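Local coordinates for penicillin binding protein 2X (Streptococcus thermophilus, PDB 5U47) that probably cross-links the peptides of neighbouring glycan strands in septal peptidoglycan, as a transpeptidase of the cell-division machinery that beta-lactams inactivate, at residues W658-V663 and I674-G679; Q641-T646 and A667-I672; S376-G381 and G458-K463. The protein carries 1 engineered substitution. All coordinates share one frame; numbering follows the deposited sequence.

Going from the N terminus, contact 3 closes first: helix 368-377 and the residues after it meet the loop before helix 463-478, closing a long loop within the transpeptidase domain. The other two contacts belong to the C-terminal PASTA region, and they cross. Strand 641-646 opens contact 2, residues 658-663 open contact 1, then residues 667-672 close contact 2 before 674-679 close contact 1. Helix 660-670 serves both, its start packing on strand 673-677 of its own PASTA domain and its later part reaching the preceding one. Gln641 joins contacts 1 and 2 directly through hydrogen bonds to Thr659 N and Asn662 ND2. Contact 3 touches neither.

Contact 1: W658-V663 and I674-G679; sequences WTKKNV and ITYKGG
Lys660 and Val663 occupy the first turn of helix 660-670 and face alternate residues of strand 673-677, with 9.0 Å between Lys660 CA and Tyr676 CA and 8.3 Å between Val663 CA and Ile674 CA. With Lys660 CG anti to the backbone N (chi1 -175°) and every later torsion extended, the lysine chain runs across one face of the Tyr676 ring. Lys660 CE sits over the centre, 3.6 Å from the Tyr676 ring centroid, a CH-pi contact; Lys660 NZ, 4.3 Å from the same centroid and 23° off the ring normal, adds a cation-pi contact. Ile674 CG2 lies over the opposite face near the rim, so the ring is sandwiched between the two side chains. Lys660 NZ also donates to a water 2.6 Å away, which donates to Gly678 O. Val663 CG1 packs against the phenol end, 3.4 Å from Tyr676 OH, and makes an apolar contact with Ile674 CG1 at 4.1 Å. Thr659 is the N-cap: its OG1 accepts from Asn662 N. The strand is an outer one of the PASTA sheet, paired with strand 700-706, whose Leu705 also touches Lys660, while Val663 reaches on to Val684 of strand 683-687.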
# COMPACT_ATOMS: atom_id res chain seq x y z
N TRP A 658 22.55 7.83 -4.59
CA TRP A 658 22.38 9.27 -4.79
C TRP A 658 22.95 9.73 -6.13
O TRP A 658 24.02 9.27 -6.55
CB TRP A 658 23.10 10.08 -3.70
CG TRP A 658 22.44 10.12 -2.37
CD1 TRP A 658 21.60 9.19 -1.85
CD2 TRP A 658 22.67 11.08 -1.34
NE1 TRP A 658 21.24 9.55 -0.57
CE2 TRP A 658 21.88 10.71 -0.24
CE3 TRP A 658 23.43 12.25 -1.26
CZ2 TRP A 658 21.86 11.45 0.95
CZ3 TRP A 658 23.39 13.00 -0.07
CH2 TRP A 658 22.62 12.59 1.01
N THR A 659 22.28 10.68 -6.78
CA THR A 659 22.85 11.28 -7.97
C THR A 659 24.00 12.20 -7.57
O THR A 659 24.07 12.67 -6.43
CB THR A 659 21.82 12.12 -8.76
OG1 THR A 659 21.31 13.18 -7.93
CG2 THR A 659 20.69 11.22 -9.28
N LYS A 660 24.90 12.46 -8.51
CA LYS A 660 26.03 13.36 -8.25
C LYS A 660 25.51 14.76 -7.88
O LYS A 660 26.04 15.40 -6.98
CB LYS A 660 26.97 13.43 -9.46
CG LYS A 660 28.21 14.26 -9.16
CD LYS A 660 29.20 14.26 -10.31
CE LYS A 660 30.44 15.07 -9.93
NZ LYS A 660 31.55 14.90 -10.91
N LYS A 661 24.47 15.22 -8.57
CA LYS A 661 23.86 16.52 -8.27
C LYS A 661 23.48 16.60 -6.79
O LYS A 661 23.73 17.61 -6.13
CB LYS A 661 22.61 16.74 -9.13
CG LYS A 661 21.86 18.06 -8.91
CD LYS A 661 20.60 18.09 -9.79
CE LYS A 661 19.82 19.39 -9.67
NZ LYS A 661 19.25 19.61 -8.32
N ASN A 662 22.89 15.54 -6.28
CA ASN A 662 22.50 15.51 -4.86
C ASN A 662 23.69 15.41 -3.90
O ASN A 662 23.69 16.06 -2.86
CB ASN A 662 21.42 14.48 -4.63
CG ASN A 662 20.09 14.92 -5.23
OD1 ASN A 662 19.86 16.13 -5.37
ND2 ASN A 662 19.22 13.96 -5.58
N VAL A 663 24.72 14.66 -4.26
CA VAL A 663 25.93 14.62 -3.46
C VAL A 663 26.51 16.04 -3.39
O VAL A 663 26.91 16.48 -2.32
CB VAL A 663 26.99 13.65 -4.03
CG1 VAL A 663 28.26 13.72 -3.21
CG2 VAL A 663 26.47 12.21 -4.02
N ILE A 674 34.21 16.93 -1.35
CA ILE A 674 34.01 15.63 -1.99
C ILE A 674 35.02 15.39 -3.10
O ILE A 674 35.26 16.25 -3.92
CB ILE A 674 32.59 15.47 -2.61
CG1 ILE A 674 31.49 15.69 -1.57
CG2 ILE A 674 32.44 14.09 -3.24
CD1 ILE A 674 31.47 14.65 -0.47
N THR A 675 35.60 14.19 -3.11
CA THR A 675 36.48 13.74 -4.16
C THR A 675 35.72 12.65 -4.90
O THR A 675 35.23 11.71 -4.27
CB THR A 675 37.78 13.16 -3.56
OG1 THR A 675 38.49 14.21 -2.91
CG2 THR A 675 38.67 12.56 -4.64
N TYR A 676 35.56 12.78 -6.22
CA TYR A 676 34.81 11.79 -6.99
C TYR A 676 35.68 10.82 -7.75
O TYR A 676 36.74 11.17 -8.25
CB TYR A 676 33.86 12.46 -8.01
CG TYR A 676 32.81 13.31 -7.36
CD1 TYR A 676 31.64 12.73 -6.85
CD2 TYR A 676 32.97 14.68 -7.24
CE1 TYR A 676 30.67 13.51 -6.23
CE2 TYR A 676 32.01 15.47 -6.62
CZ TYR A 676 30.86 14.88 -6.13
OH TYR A 676 29.92 15.67 -5.52
N LYS A 677 35.22 9.57 -7.79
CA LYS A 677 35.81 8.53 -8.62
C LYS A 677 34.66 8.08 -9.53
O LYS A 677 33.63 7.66 -9.04
CB LYS A 677 36.26 7.32 -7.82
CG LYS A 677 37.45 7.51 -6.90
CD LYS A 677 37.73 6.24 -6.11
CE LYS A 677 38.09 5.05 -6.99
NZ LYS A 677 38.41 3.86 -6.16
N GLY A 678 34.82 8.20 -10.84
CA GLY A 678 33.79 7.75 -11.78
C GLY A 678 33.18 8.88 -12.58
O GLY A 678 33.39 10.05 -12.26
N GLY A 679 32.42 8.50 -13.61
CA GLY A 679 31.78 9.46 -14.52
C GLY A 679 30.66 10.23 -13.87
O GLY A 679 29.94 9.68 -13.04
O HOH W 1 32.35 12.60 -11.89

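Contact 2: Q641-T646 and A667-I672; sequences QILIMT and AKWKGI
Trp669 projects from helix 660-670, in one PASTA domain, and presses the benzo end of its indole against Leu643 and Met645 of a strand in the PASTA domain before it. Trp669 CZ3 is central, 3.8 Å from both Leu643 CB and Met645 CB, so the ring fits between two residues on the same side of the strand. CH2 leans toward Leu643, and CE3 toward Met645. The torsion chi1 of -72°, with CG beside the backbone N, swings the indole off the helix toward the strand. Met645 starts straight, its CG anti to the backbone N (chi1 -168°), and brings its sulfur alongside the indole. This is a Met-aromatic contact of oblique geometry: Met645 SD is 4.8 Å from the centroid of the Trp669 six-membered ring and 45° off its normal, with Trp669 CE3 its nearest ring atom at 3.9 Å. Strand 641-646 is the middle one of a three-stranded PASTA sheet, between strands 615-619 and 625-628. Its other side, at Ile644, packs on Leu609 of helix 602-611, so Trp669 meets the sheet from the side away from that helix. Lys627 of the neighbouring strand also touches both Trp669 and Met645. A Schellman motif follows the tryptophan: Gly671 takes a positive phi, and Ile672 N bonds back to Ala667 O at 3.0 Å. At the border of the contact Lys670 curls so that its CD approaches Met645 SD at 4.4 Å.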
# COMPACT_ATOMS: atom_id res chain seq x y z
N GLN A 641 15.11 12.35 -8.16
CA GLN A 641 15.56 12.25 -6.79
C GLN A 641 15.87 13.64 -6.26
O GLN A 641 16.65 14.37 -6.86
CB GLN A 641 16.81 11.39 -6.75
CG GLN A 641 17.33 11.05 -5.36
CD GLN A 641 18.68 10.38 -5.46
OE1 GLN A 641 19.70 11.05 -5.65
NE2 GLN A 641 18.70 9.04 -5.40
N ILE A 642 15.29 13.99 -5.12
CA ILE A 642 15.53 15.30 -4.53
C ILE A 642 15.87 15.14 -3.05
O ILE A 642 15.55 14.11 -2.43
CB ILE A 642 14.31 16.25 -4.69
CG1 ILE A 642 13.12 15.79 -3.83
CG2 ILE A 642 13.94 16.39 -6.17
CD1 ILE A 642 12.06 16.85 -3.67
N LEU A 643 16.53 16.16 -2.50
CA LEU A 643 16.90 16.16 -1.08
C LEU A 643 16.00 17.10 -0.29
O LEU A 643 15.73 18.21 -0.74
CB LEU A 643 18.32 16.63 -0.88
CG LEU A 643 19.46 15.90 -1.56
CD1 LEU A 643 20.76 16.62 -1.21
CD2 LEU A 643 19.49 14.44 -1.13
N ILE A 644 15.55 16.64 0.87
CA ILE A 644 14.76 17.43 1.81
C ILE A 644 15.60 17.42 3.08
O ILE A 644 15.73 16.38 3.74
CB ILE A 644 13.38 16.82 2.09
CG1 ILE A 644 12.52 16.81 0.82
CG2 ILE A 644 12.63 17.59 3.17
CD1 ILE A 644 11.23 16.02 0.98
N MET A 645 16.22 18.55 3.41
CA MET A 645 17.02 18.63 4.64
C MET A 645 16.15 19.12 5.77
O MET A 645 15.61 20.21 5.69
CB MET A 645 18.22 19.55 4.48
CG MET A 645 19.24 19.43 5.63
SD MET A 645 20.59 20.60 5.42
CE MET A 645 19.81 22.12 5.93
N THR A 646 16.04 18.33 6.83
CA THR A 646 15.22 18.72 7.97
C THR A 646 16.03 19.64 8.87
O THR A 646 17.23 19.83 8.65
CB THR A 646 14.77 17.52 8.81
OG1 THR A 646 15.90 16.97 9.50
CG2 THR A 646 14.12 16.47 7.93
N ALA A 667 26.91 18.40 -0.09
CA ALA A 667 28.25 18.80 0.29
C ALA A 667 28.34 20.30 0.48
O ALA A 667 29.00 20.78 1.40
CB ALA A 667 29.26 18.33 -0.74
N LYS A 668 27.68 21.03 -0.41
CA LYS A 668 27.63 22.47 -0.33
C LYS A 668 26.86 22.89 0.93
O LYS A 668 27.30 23.77 1.64
CB LYS A 668 26.98 23.07 -1.56
CG LYS A 668 27.02 24.60 -1.62
CD LYS A 668 26.12 25.16 -2.71
CE LYS A 668 24.63 24.97 -2.38
NZ LYS A 668 23.73 25.35 -3.51
N TRP A 669 25.72 22.25 1.21
CA TRP A 669 24.93 22.59 2.41
C TRP A 669 25.71 22.38 3.70
O TRP A 669 25.61 23.20 4.62
CB TRP A 669 23.64 21.76 2.51
CG TRP A 669 22.56 22.12 1.53
CD1 TRP A 669 22.40 23.32 0.88
CD2 TRP A 669 21.40 21.35 1.22
NE1 TRP A 669 21.26 23.29 0.11
CE2 TRP A 669 20.62 22.09 0.31
CE3 TRP A 669 20.97 20.07 1.59
CZ2 TRP A 669 19.43 21.62 -0.21
CZ3 TRP A 669 19.77 19.59 1.06
CH2 TRP A 669 19.02 20.37 0.17
N LYS A 670 26.49 21.31 3.77
CA LYS A 670 27.23 20.98 5.00
C LYS A 670 28.73 21.27 4.97
O LYS A 670 29.43 20.93 5.92
CB LYS A 670 26.99 19.51 5.38
CG LYS A 670 25.54 19.15 5.59
CD LYS A 670 24.80 20.03 6.58
CE LYS A 670 25.39 19.98 7.96
NZ LYS A 670 24.54 20.74 8.93
N GLY A 671 29.21 21.91 3.91
CA GLY A 671 30.62 22.29 3.81
C GLY A 671 31.60 21.14 3.85
O GLY A 671 32.61 21.21 4.53
N ILE A 672 31.30 20.07 3.12
CA ILE A 672 32.17 18.90 3.08
C ILE A 672 32.82 18.85 1.70
O ILE A 672 32.16 19.09 0.70
CB ILE A 672 31.35 17.62 3.33
CG1 ILE A 672 30.77 17.66 4.74
CG2 ILE A 672 32.21 16.38 3.11
CD1 ILE A 672 29.79 16.54 5.02

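Contact 3: S376-G381 and G458-K463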
# COMPACT_ATOMS: atom_id res chain seq x y z
N SER A 376 19.41 0.16 11.82
CA SER A 376 19.23 1.54 11.38
C SER A 376 19.44 1.61 9.84
O SER A 376 18.65 2.25 9.14
CB SER A 376 20.18 2.46 12.15
OG SER A 376 19.90 3.81 11.84
N LEU A 377 20.45 0.91 9.32
CA LEU A 377 20.68 0.85 7.87
C LEU A 377 19.50 0.19 7.13
O LEU A 377 19.20 0.55 5.98
CB LEU A 377 21.96 0.09 7.56
CG LEU A 377 23.29 0.75 7.95
CD1 LEU A 377 24.43 -0.19 7.64
CD2 LEU A 377 23.50 2.08 7.23
N TYR A 378 18.87 -0.79 7.79
CA TYR A 378 17.67 -1.45 7.28
C TYR A 378 16.41 -0.58 7.51
O TYR A 378 15.30 -0.95 7.09
CB TYR A 378 17.50 -2.84 7.90
CG TYR A 378 18.20 -3.96 7.14
CD1 TYR A 378 17.72 -4.37 5.89
CD2 TYR A 378 19.29 -4.66 7.69
CE1 TYR A 378 18.30 -5.42 5.20
CE2 TYR A 378 19.89 -5.71 7.00
CZ TYR A 378 19.39 -6.09 5.75
OH TYR A 378 19.97 -7.13 5.04
N LYS A 379 16.59 0.55 8.20
CA LYS A 379 15.57 1.58 8.44
C LYS A 379 14.41 1.24 9.36
O LYS A 379 13.35 1.91 9.31
CB LYS A 379 15.04 2.16 7.11
CG LYS A 379 16.10 2.87 6.29
CD LYS A 379 15.49 3.47 5.03
CE LYS A 379 16.53 4.20 4.20
NZ LYS A 379 17.00 5.45 4.85
N PHE A 380 14.59 0.23 10.19
CA PHE A 380 13.57 -0.08 11.19
C PHE A 380 13.40 1.11 12.11
O PHE A 380 14.37 1.84 12.39
CB PHE A 380 13.88 -1.37 11.92
CG PHE A 380 13.76 -2.57 11.04
CD1 PHE A 380 12.51 -2.99 10.64
CD2 PHE A 380 14.88 -3.24 10.56
CE1 PHE A 380 12.35 -4.08 9.81
CE2 PHE A 380 14.74 -4.34 9.72
CZ PHE A 380 13.47 -4.76 9.35
N GLY A 381 12.15 1.35 12.52
CA GLY A 381 11.80 2.51 13.34
C GLY A 381 11.52 3.77 12.50
O GLY A 381 11.14 4.81 13.05
N GLY A 458 19.03 2.75 -0.24
CA GLY A 458 20.14 2.39 0.63
C GLY A 458 20.80 1.08 0.25
O GLY A 458 20.42 0.41 -0.73
N LYS A 459 21.82 0.73 1.02
CA LYS A 459 22.56 -0.49 0.80
C LYS A 459 23.07 -1.01 2.14
O LYS A 459 24.20 -0.72 2.55
CB LYS A 459 23.71 -0.26 -0.19
CG LYS A 459 24.39 -1.58 -0.52
CD LYS A 459 25.26 -1.53 -1.74
CE LYS A 459 25.79 -2.93 -2.03
NZ LYS A 459 26.93 -2.85 -2.97
N PRO A 460 22.21 -1.76 2.85
CA PRO A 460 22.59 -2.24 4.17
C PRO A 460 23.71 -3.29 4.18
O PRO A 460 24.49 -3.31 5.13
CB PRO A 460 21.30 -2.83 4.74
CG PRO A 460 20.26 -2.71 3.72
CD PRO A 460 20.78 -1.97 2.55
N VAL A 461 23.79 -4.14 3.15
CA VAL A 461 24.81 -5.20 3.09
C VAL A 461 25.36 -5.34 1.67
O VAL A 461 24.79 -4.80 0.72
CB VAL A 461 24.25 -6.57 3.57
CG1 VAL A 461 23.78 -6.48 5.01
CG2 VAL A 461 23.12 -7.05 2.67
N SER A 462 26.47 -6.04 1.54
CA SER A 462 27.09 -6.25 0.25
C SER A 462 26.30 -7.25 -0.60
O SER A 462 25.43 -7.98 -0.10
CB SER A 462 28.51 -6.79 0.43
OG SER A 462 28.48 -8.13 0.92
N LYS A 463 26.62 -7.27 -1.87
CA LYS A 463 26.03 -8.21 -2.82
C LYS A 463 26.34 -9.65 -2.39
O LYS A 463 25.47 -10.54 -2.43
CB LYS A 463 26.63 -7.94 -4.20
CG LYS A 463 26.31 -8.96 -5.28
CD LYS A 463 26.97 -8.51 -6.58
CE LYS A 463 26.90 -9.57 -7.66
NZ LYS A 463 25.51 -9.92 -8.00
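Leu377, on helix 368-377, meets Pro460 where the two backbones come closest, with 5.2 Å between Leu377 CA and Pro460 CA. Leu377 CB lies 4.1 Å from Pro460 CB. With Leu377 CG beside the backbone N and opposite the carbonyl carbon (chi1 -69°), one methyl of the leucine, CD1, reaches over to Pro460 O at 4.0 Å. The same leucine touches Ala691, in the C-terminal PASTA domain.

Tyr378 comes next and makes the more intimate contact. The proline lies over one face of its ring, the two side chains crossing at about a right angle. Pro460 CB sits almost exactly above the centre, 3.7 Å from the Tyr378 ring centroid and only 4° off the normal, a CH-pi contact; Pro460 CG shifts toward the rim and is 3.7 Å from Tyr378 CE1. Further out, Val461 approaches obliquely, and its two methyls, CG1 and CG2, each stand 3.9 Å from Tyr378 OH. That hydroxyl is hydrogen-bonded to Ser303 on helix 297-308, so its position is set by a polar partner as well as by the packing. An SxxK-type sequence, as in penicillin-binding transpeptidases, lies at the start of helix 297-308, and Tyr378 and Val461 lie along this helix, from Met300 to Asn307. Ala422 of helix 416-427 also touches Tyr378.

Lys379 takes a positive phi of 69° in a Schellman motif, its N bonded to Ser376 O. Phe380 follows, packed on Met297 and Met419. Beyond Val461 the other segment enters helix 463-478, with Ser462 OG capping Ala465 N.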